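PDB 5ZH8: teichoic acid D-alanine hydrolase from Staphylococcus aureus, which removes D-alanine esters from wall teichoic acid and lipoteichoic acid, affecting cell wall structure, autolysis and the level of methicillin resistance. Local coordinates for residues T161-P166 with R199-K204; N188-V193 with V222-T227. All coordinates share one frame; numbering follows the deposited sequence.

Contact 1: residues T161-P166 with R199-K204; sequences TSKPIP and RGIDPK
Ile165 carries CG1 anti to its carbonyl carbon (chi1 -56°), and chi2 of 165° extends the chain toward Ile201. The two side chains meet tip to tip, with Ile165 CD1 3.6 Å from Ile201 CD1. At Thr161, OG1 is anti to the backbone N (chi1 158°). This places the hydroxyl beside the same Ile201 methyl. OG1 also donates to the backbone: Thr161 OG1 lies 2.8 Å from Lys163 O, in the carbonyl plane. The bond ties the turn from Thr161 to Lys163 together.

Ser162 and Lys163 meet other parts of Ile201. Ser162 OG is 3.8 Å from Ile201 CB. The Lys163 chain bends in its last two torsions and crosses the isoleucine at about a right angle, with Lys163 NZ 4.0 Å from Ile201 CG2. Its ammonium makes a cation-pi contact with Tyr206.

The contact lies at the surface of the chain. It joins the loop after helix 152-155 to the loop after helix 189-199, where Gly200 leaves helical geometry with positive phi. Leu177 also packs on Ile201. No hydrogen bond or salt bridge crosses between the two segments, so van der Waals packing around one isoleucine joins them.

Contact 2: residues N188-V193 with V222-T227; sequences NLDQAV and VIEEVT
Lys221 NZ is gripped by two carboxylates, forming salt bridges to Asp190 OD1 and Glu224 OE1. Lys221 is on the same helix as Glu224, so its bond to Asp190 is the one that joins the two helices. Asp190 OD1 and Glu224 OE1 are 4.2 Å apart, and the lysine charge they share would probably offset their like charges. The other oxygen, Glu224 OE2, accepts from Tyr231 N. Both oxygens of this buried carboxylate therefore have a partner, which probably holds the group's rotation.

Leu189 packs against the same carboxylate. Its CG is anti to the backbone N (chi1 -178°), and the side chain comes at Glu224 from the opposite direction. Leu189 CD2 is 3.5 Å from Glu224 OE1. It is 3.7 Å from Glu224 CD and 3.9 Å from Glu224 OE2. The methyl thus meets the whole carboxylate, not one oxygen alone. Beyond CG the Glu224 chain is extended, which carries the acid across to the neighbouring helix.

The contact pairs the start of helix 189-199 with the last turns of helix 213-227, in the helical part of a beta-lactamase-type fold. The backbones stay well apart here: Leu189 CA and Glu224 CA, the nearest pair, are 9.8 Å from each other. Leu189 also packs on Leu217 and Ala220 of helix 213-227, whose Ile223 rests on helix 129-142.

Asn188 is the N-cap of helix 189-199. Its OD1 accepts from Gln191 N at 2.8 Å, with an N-H...O angle of 163°. The donor lies nearly in line with the side-chain C=O. This cap satisfies an amide of the first turn, close to Leu189 and Asp190.

Contact 1 and contact 2 use opposite ends of helix 189-199. Contact 2 holds its start against helix 213-227, while contact 1 packs the loop that follows its end. Their centres are 18 Å apart, and their nearest atoms are about 7 Å apart without touching. The segments alternate along the chain. Contact 1 lies at the surface, with no hydrogen bond between its segments, whereas contact 2 is buried, its two acids sharing Lys221. Val152 is shared by their surroundings: it hydrogen-bonds Ile165 through the backbone and packs on Val222. Helix 129-142, beside contact 2, probably corresponds to the core helix that follows the nucleophile in beta-lactamase relatives.

Contact 1: residues T161-P166 with R199-K204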
ATOM      1  N   THR A 161      33.147   0.880   7.585  1.00 88.69           N
ATOM      2  CA  THR A 161      32.374   1.914   6.902  1.00 88.64           C
ATOM      3  C   THR A 161      33.200   3.190   6.732  1.00 91.19           C
ATOM      4  O   THR A 161      33.986   3.542   7.609  1.00 91.63           O
ATOM      5  CB  THR A 161      31.075   2.218   7.686  1.00 84.70           C
ATOM      6  OG1 THR A 161      30.589   3.520   7.343  1.00 85.01           O
ATOM      7  CG2 THR A 161      31.317   2.157   9.194  1.00 82.68           C
ATOM      8  N   SER A 162      33.001   3.878   5.608  1.00 93.31           N
ATOM      9  CA  SER A 162      33.784   5.073   5.231  1.00 96.58           C
ATOM     10  C   SER A 162      34.009   6.043   6.400  1.00 95.30           C
ATOM     11  O   SER A 162      35.073   6.643   6.527  1.00 97.79           O
ATOM     12  CB  SER A 162      33.105   5.831   4.069  1.00 98.14           C
ATOM     13  OG  SER A 162      32.081   5.068   3.442  1.00 96.84           O
ATOM     14  N   LYS A 163      32.985   6.199   7.234  1.00 91.54           N
ATOM     15  CA  LYS A 163      33.061   6.974   8.460  1.00 90.00           C
ATOM     16  C   LYS A 163      32.474   6.124   9.586  1.00 85.98           C
ATOM     17  O   LYS A 163      31.689   5.214   9.322  1.00 84.12           O
ATOM     18  CB  LYS A 163      32.272   8.276   8.293  1.00 89.99           C
ATOM     19  CG  LYS A 163      32.746   9.131   7.123  1.00 94.27           C
ATOM     20  CD  LYS A 163      32.015  10.464   7.038  1.00 94.63           C
ATOM     21  CE  LYS A 163      30.588  10.322   6.509  1.00 92.66           C
ATOM     22  NZ  LYS A 163      30.506  10.053   5.041  1.00 95.08           N
ATOM     23  N   PRO A 164      32.838   6.418  10.849  1.00 84.80           N
ATOM     24  CA  PRO A 164      32.291   5.638  11.961  1.00 81.20           C
ATOM     25  C   PRO A 164      30.816   5.927  12.197  1.00 77.78           C
ATOM     26  O   PRO A 164      30.391   7.074  12.081  1.00 78.27           O
ATOM     27  CB  PRO A 164      33.120   6.107  13.159  1.00 81.76           C
ATOM     28  CG  PRO A 164      33.530   7.493  12.808  1.00 84.31           C
ATOM     29  CD  PRO A 164      33.746   7.481  11.321  1.00 86.90           C
ATOM     30  N   ILE A 165      30.047   4.888  12.509  1.00 74.74           N
ATOM     31  CA  ILE A 165      28.611   5.014  12.773  1.00 71.34           C
ATOM     32  C   ILE A 165      28.296   4.621  14.212  1.00 68.27           C
ATOM     33  O   ILE A 165      28.381   3.442  14.545  1.00 67.06           O
ATOM     34  CB  ILE A 165      27.803   4.046  11.885  1.00 70.61           C
ATOM     35  CG1 ILE A 165      28.108   4.252  10.400  1.00 73.43           C
ATOM     36  CG2 ILE A 165      26.307   4.169  12.177  1.00 67.87           C
ATOM     37  CD1 ILE A 165      27.624   3.101   9.535  1.00 73.33           C
ATOM     38  N   PRO A 166      27.925   5.586  15.072  1.00 66.85           N
ATOM     39  CA  PRO A 166      27.564   5.173  16.430  1.00 64.58           C
ATOM     40  C   PRO A 166      26.292   4.328  16.435  1.00 61.75           C
ATOM     41  O   PRO A 166      25.445   4.497  15.556  1.00 61.26           O
ATOM     42  CB  PRO A 166      27.353   6.503  17.169  1.00 64.49           C
ATOM     43  CG  PRO A 166      27.111   7.512  16.109  1.00 65.70           C
ATOM     44  CD  PRO A 166      27.849   7.046  14.891  1.00 67.77           C
ATOM     45  N   ARG A 199      27.339  -2.480   0.570  1.00 89.69           N
ATOM     46  CA  ARG A 199      26.676  -1.306   0.014  1.00 90.15           C
ATOM     47  C   ARG A 199      27.158  -0.043   0.714  1.00 89.88           C
ATOM     48  O   ARG A 199      27.371   0.973   0.072  1.00 92.04           O
ATOM     49  CB  ARG A 199      25.167  -1.418   0.145  1.00 87.36           C
ATOM     50  CG  ARG A 199      24.564  -2.590  -0.609  1.00 88.25           C
ATOM     51  CD  ARG A 199      23.155  -2.257  -1.052  1.00 86.99           C
ATOM     52  NE  ARG A 199      23.179  -1.287  -2.145  1.00 89.89           N
ATOM     53  CZ  ARG A 199      22.213  -0.411  -2.421  1.00 89.31           C
ATOM     54  NH1 ARG A 199      21.102  -0.336  -1.681  1.00 85.60           N
ATOM     55  NH2 ARG A 199      22.367   0.420  -3.451  1.00 92.44           N
ATOM     56  N   GLY A 200      27.267  -0.109   2.040  1.00 87.66           N
ATOM     57  CA  GLY A 200      27.884   0.941   2.829  1.00 87.84           C
ATOM     58  C   GLY A 200      27.113   2.243   2.878  1.00 87.28           C
ATOM     59  O   GLY A 200      25.876   2.271   2.833  1.00 84.85           O
ATOM     60  N   ILE A 201      27.868   3.336   2.949  1.00 89.76           N
ATOM     61  CA  ILE A 201      27.323   4.672   3.221  1.00 89.35           C
ATOM     62  C   ILE A 201      26.938   5.420   1.950  1.00 92.26           C
ATOM     63  O   ILE A 201      27.550   5.247   0.896  1.00 95.79           O
ATOM     64  CB  ILE A 201      28.316   5.504   4.094  1.00 90.17           C
ATOM     65  CG1 ILE A 201      27.887   5.441   5.554  1.00 86.50           C
ATOM     66  CG2 ILE A 201      28.373   6.988   3.724  1.00 92.27           C
ATOM     67  CD1 ILE A 201      27.752   4.032   6.081  1.00 84.50           C
ATOM     68  N   ASP A 202      25.913   6.256   2.082  1.00 91.28           N
ATOM     69  CA  ASP A 202      25.490   7.169   1.034  1.00 94.01           C
ATOM     70  C   ASP A 202      25.808   8.597   1.492  1.00 95.76           C
ATOM     71  O   ASP A 202      25.132   9.121   2.389  1.00 92.90           O
ATOM     72  CB  ASP A 202      23.995   7.003   0.781  1.00 91.38           C
ATOM     73  CG  ASP A 202      23.497   7.869  -0.351  1.00 93.59           C
ATOM     74  OD1 ASP A 202      24.280   8.156  -1.278  1.00 97.34           O
ATOM     75  OD2 ASP A 202      22.312   8.255  -0.318  1.00 91.59           O
ATOM     76  N   PRO A 203      26.852   9.222   0.907  1.00100.96           N
ATOM     77  CA  PRO A 203      27.352  10.497   1.421  1.00102.95           C
ATOM     78  C   PRO A 203      26.294  11.570   1.615  1.00102.75           C
ATOM     79  O   PRO A 203      26.234  12.142   2.691  1.00101.55           O
ATOM     80  CB  PRO A 203      28.367  10.930   0.366  1.00107.69           C
ATOM     81  CG  PRO A 203      28.909   9.647  -0.153  1.00108.40           C
ATOM     82  CD  PRO A 203      27.795   8.641  -0.067  1.00104.71           C
ATOM     83  N   LYS A 204      25.474  11.831   0.598  1.00104.77           N
ATOM     84  CA  LYS A 204      24.451  12.888   0.656  1.00105.12           C
ATOM     85  C   LYS A 204      23.458  12.701   1.809  1.00101.31           C
ATOM     86  O   LYS A 204      22.964  13.674   2.368  1.00100.66           O
ATOM     87  CB  LYS A 204      23.709  13.007  -0.686  1.00107.45           C
ATOM     88  CG  LYS A 204      22.856  11.808  -1.096  1.00105.48           C
ATOM     89  CD  LYS A 204      22.211  12.009  -2.466  1.00108.12           C
ATOM     90  CE  LYS A 204      23.221  11.986  -3.611  1.00112.93           C
ATOM     91  NZ  LYS A 204      24.004  10.718  -3.663  1.00112.83           N
TER

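Contact 2: residues N188-V193 with V222-T227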
ATOM      1  N   ASN A 188      20.311 -15.972   6.050  1.00 76.96           N
ATOM      2  CA  ASN A 188      20.428 -15.643   7.470  1.00 74.09           C
ATOM      3  C   ASN A 188      20.752 -14.172   7.717  1.00 71.94           C
ATOM      4  O   ASN A 188      21.069 -13.426   6.784  1.00 72.68           O
ATOM      5  CB  ASN A 188      21.500 -16.525   8.112  1.00 75.65           C
ATOM      6  CG  ASN A 188      22.833 -16.426   7.404  1.00 78.05           C
ATOM      7  OD1 ASN A 188      23.381 -15.341   7.236  1.00 77.15           O
ATOM      8  ND2 ASN A 188      23.360 -17.566   6.987  1.00 81.25           N
ATOM      9  N   LEU A 189      20.679 -13.777   8.987  1.00 69.21           N
ATOM     10  CA  LEU A 189      20.983 -12.410   9.398  1.00 67.48           C
ATOM     11  C   LEU A 189      22.384 -11.995   8.961  1.00 69.78           C
ATOM     12  O   LEU A 189      22.576 -10.875   8.501  1.00 69.73           O
ATOM     13  CB  LEU A 189      20.849 -12.271  10.916  1.00 65.25           C
ATOM     14  CG  LEU A 189      21.076 -10.888  11.534  1.00 63.36           C
ATOM     15  CD1 LEU A 189      20.102  -9.866  10.970  1.00 62.04           C
ATOM     16  CD2 LEU A 189      20.958 -10.950  13.048  1.00 61.73           C
ATOM     17  N   ASP A 190      23.351 -12.902   9.103  1.00 72.41           N
ATOM     18  CA  ASP A 190      24.757 -12.623   8.768  1.00 74.69           C
ATOM     19  C   ASP A 190      24.935 -12.152   7.328  1.00 76.51           C
ATOM     20  O   ASP A 190      25.583 -11.135   7.078  1.00 76.67           O
ATOM     21  CB  ASP A 190      25.649 -13.850   9.027  1.00 77.36           C
ATOM     22  CG  ASP A 190      26.193 -13.891  10.450  1.00 76.63           C
ATOM     23  OD1 ASP A 190      25.419 -14.191  11.383  1.00 74.84           O
ATOM     24  OD2 ASP A 190      27.402 -13.632  10.635  1.00 78.21           O
ATOM     25  N   GLN A 191      24.358 -12.892   6.385  1.00 78.15           N
ATOM     26  CA  GLN A 191      24.464 -12.545   4.969  1.00 80.43           C
ATOM     27  C   GLN A 191      23.806 -11.201   4.671  1.00 78.12           C
ATOM     28  O   GLN A 191      24.330 -10.410   3.890  1.00 79.61           O
ATOM     29  CB  GLN A 191      23.853 -13.640   4.092  1.00 82.64           C
ATOM     30  CG  GLN A 191      24.661 -14.928   4.086  1.00 85.87           C
ATOM     31  CD  GLN A 191      24.051 -16.010   3.214  1.00 88.50           C
ATOM     32  OE1 GLN A 191      23.246 -15.734   2.325  1.00 89.03           O
ATOM     33  NE2 GLN A 191      24.447 -17.258   3.457  1.00 90.93           N
ATOM     34  N   ALA A 192      22.665 -10.947   5.299  1.00 74.75           N
ATOM     35  CA  ALA A 192      21.967  -9.671   5.141  1.00 72.82           C
ATOM     36  C   ALA A 192      22.833  -8.490   5.584  1.00 72.35           C
ATOM     37  O   ALA A 192      22.959  -7.506   4.854  1.00 72.96           O
ATOM     38  CB  ALA A 192      20.659  -9.680   5.918  1.00 69.59           C
ATOM     39  N   VAL A 193      23.432  -8.596   6.772  1.00 71.26           N
ATOM     40  CA  VAL A 193      24.271  -7.516   7.315  1.00 70.68           C
ATOM     41  C   VAL A 193      25.627  -7.434   6.606  1.00 73.63           C
ATOM     42  O   VAL A 193      26.212  -6.354   6.515  1.00 73.87           O
ATOM     43  CB  VAL A 193      24.457  -7.629   8.851  1.00 68.66           C
ATOM     44  CG1 VAL A 193      25.393  -6.544   9.380  1.00 68.76           C
ATOM     45  CG2 VAL A 193      23.103  -7.566   9.543  1.00 65.43           C
ATOM     46  N   VAL A 222      24.653  -6.932  16.045  1.00 55.66           N
ATOM     47  CA  VAL A 222      25.415  -6.400  17.181  1.00 55.30           C
ATOM     48  C   VAL A 222      25.021  -7.152  18.457  1.00 54.19           C
ATOM     49  O   VAL A 222      25.885  -7.584  19.232  1.00 55.03           O
ATOM     50  CB  VAL A 222      25.186  -4.873  17.359  1.00 54.19           C
ATOM     51  CG1 VAL A 222      25.701  -4.384  18.711  1.00 53.93           C
ATOM     52  CG2 VAL A 222      25.846  -4.089  16.229  1.00 55.62           C
ATOM     53  N   ILE A 223      23.713  -7.310  18.658  1.00 52.09           N
ATOM     54  CA  ILE A 223      23.190  -8.056  19.800  1.00 51.24           C
ATOM     55  C   ILE A 223      23.758  -9.470  19.804  1.00 52.78           C
ATOM     56  O   ILE A 223      24.242  -9.946  20.826  1.00 53.35           O
ATOM     57  CB  ILE A 223      21.642  -8.103  19.800  1.00 49.43           C
ATOM     58  CG1 ILE A 223      21.067  -6.710  20.083  1.00 47.85           C
ATOM     59  CG2 ILE A 223      21.113  -9.097  20.830  1.00 49.36           C
ATOM     60  CD1 ILE A 223      19.609  -6.558  19.717  1.00 46.43           C
ATOM     61  N   GLU A 224      23.702 -10.136  18.656  1.00 53.66           N
ATOM     62  CA  GLU A 224      24.202 -11.502  18.557  1.00 55.68           C
ATOM     63  C   GLU A 224      25.696 -11.587  18.860  1.00 57.44           C
ATOM     64  O   GLU A 224      26.133 -12.489  19.571  1.00 58.31           O
ATOM     65  CB  GLU A 224      23.913 -12.092  17.176  1.00 56.60           C
ATOM     66  CG  GLU A 224      22.459 -12.475  16.966  1.00 55.39           C
ATOM     67  CD  GLU A 224      22.237 -13.239  15.679  1.00 56.94           C
ATOM     68  OE1 GLU A 224      23.098 -13.163  14.771  1.00 58.78           O
ATOM     69  OE2 GLU A 224      21.194 -13.919  15.579  1.00 56.66           O
ATOM     70  N   GLU A 225      26.460 -10.636  18.325  1.00 57.99           N
ATOM     71  CA  GLU A 225      27.919 -10.640  18.440  1.00 60.10           C
ATOM     72  C   GLU A 225      28.386 -10.389  19.876  1.00 59.64           C
ATOM     73  O   GLU A 225      29.298 -11.056  20.338  1.00 61.59           O
ATOM     74  CB  GLU A 225      28.527  -9.584  17.505  1.00 60.94           C
ATOM     75  CG  GLU A 225      30.029  -9.703  17.299  1.00 63.76           C
ATOM     76  CD  GLU A 225      30.425 -10.905  16.466  1.00 66.45           C
ATOM     77  OE1 GLU A 225      29.640 -11.307  15.567  1.00 66.43           O
ATOM     78  OE2 GLU A 225      31.533 -11.442  16.708  1.00 68.66           O
ATOM     79  N   VAL A 226      27.767  -9.429  20.565  1.00 57.51           N
ATOM     80  CA  VAL A 226      28.173  -9.079  21.933  1.00 57.19           C
ATOM     81  C   VAL A 226      27.756 -10.137  22.939  1.00 56.97           C
ATOM     82  O   VAL A 226      28.458 -10.359  23.923  1.00 58.34           O
ATOM     83  CB  VAL A 226      27.625  -7.711  22.410  1.00 55.50           C
ATOM     84  CG1 VAL A 226      28.127  -6.583  21.527  1.00 55.94           C
ATOM     85  CG2 VAL A 226      26.108  -7.716  22.495  1.00 53.67           C
ATOM     86  N   THR A 227      26.617 -10.779  22.695  1.00 55.63           N
ATOM     87  CA  THR A 227      26.088 -11.802  23.595  1.00 55.60           C
ATOM     88  C   THR A 227      26.613 -13.197  23.255  1.00 57.75           C
ATOM     89  O   THR A 227      26.529 -14.113  24.076  1.00 58.59           O
ATOM     90  CB  THR A 227      24.548 -11.851  23.551  1.00 53.74           C
ATOM     91  OG1 THR A 227      24.107 -12.281  22.256  1.00 53.86           O
ATOM     92  CG2 THR A 227      23.947 -10.483  23.859  1.00 51.63           C
TER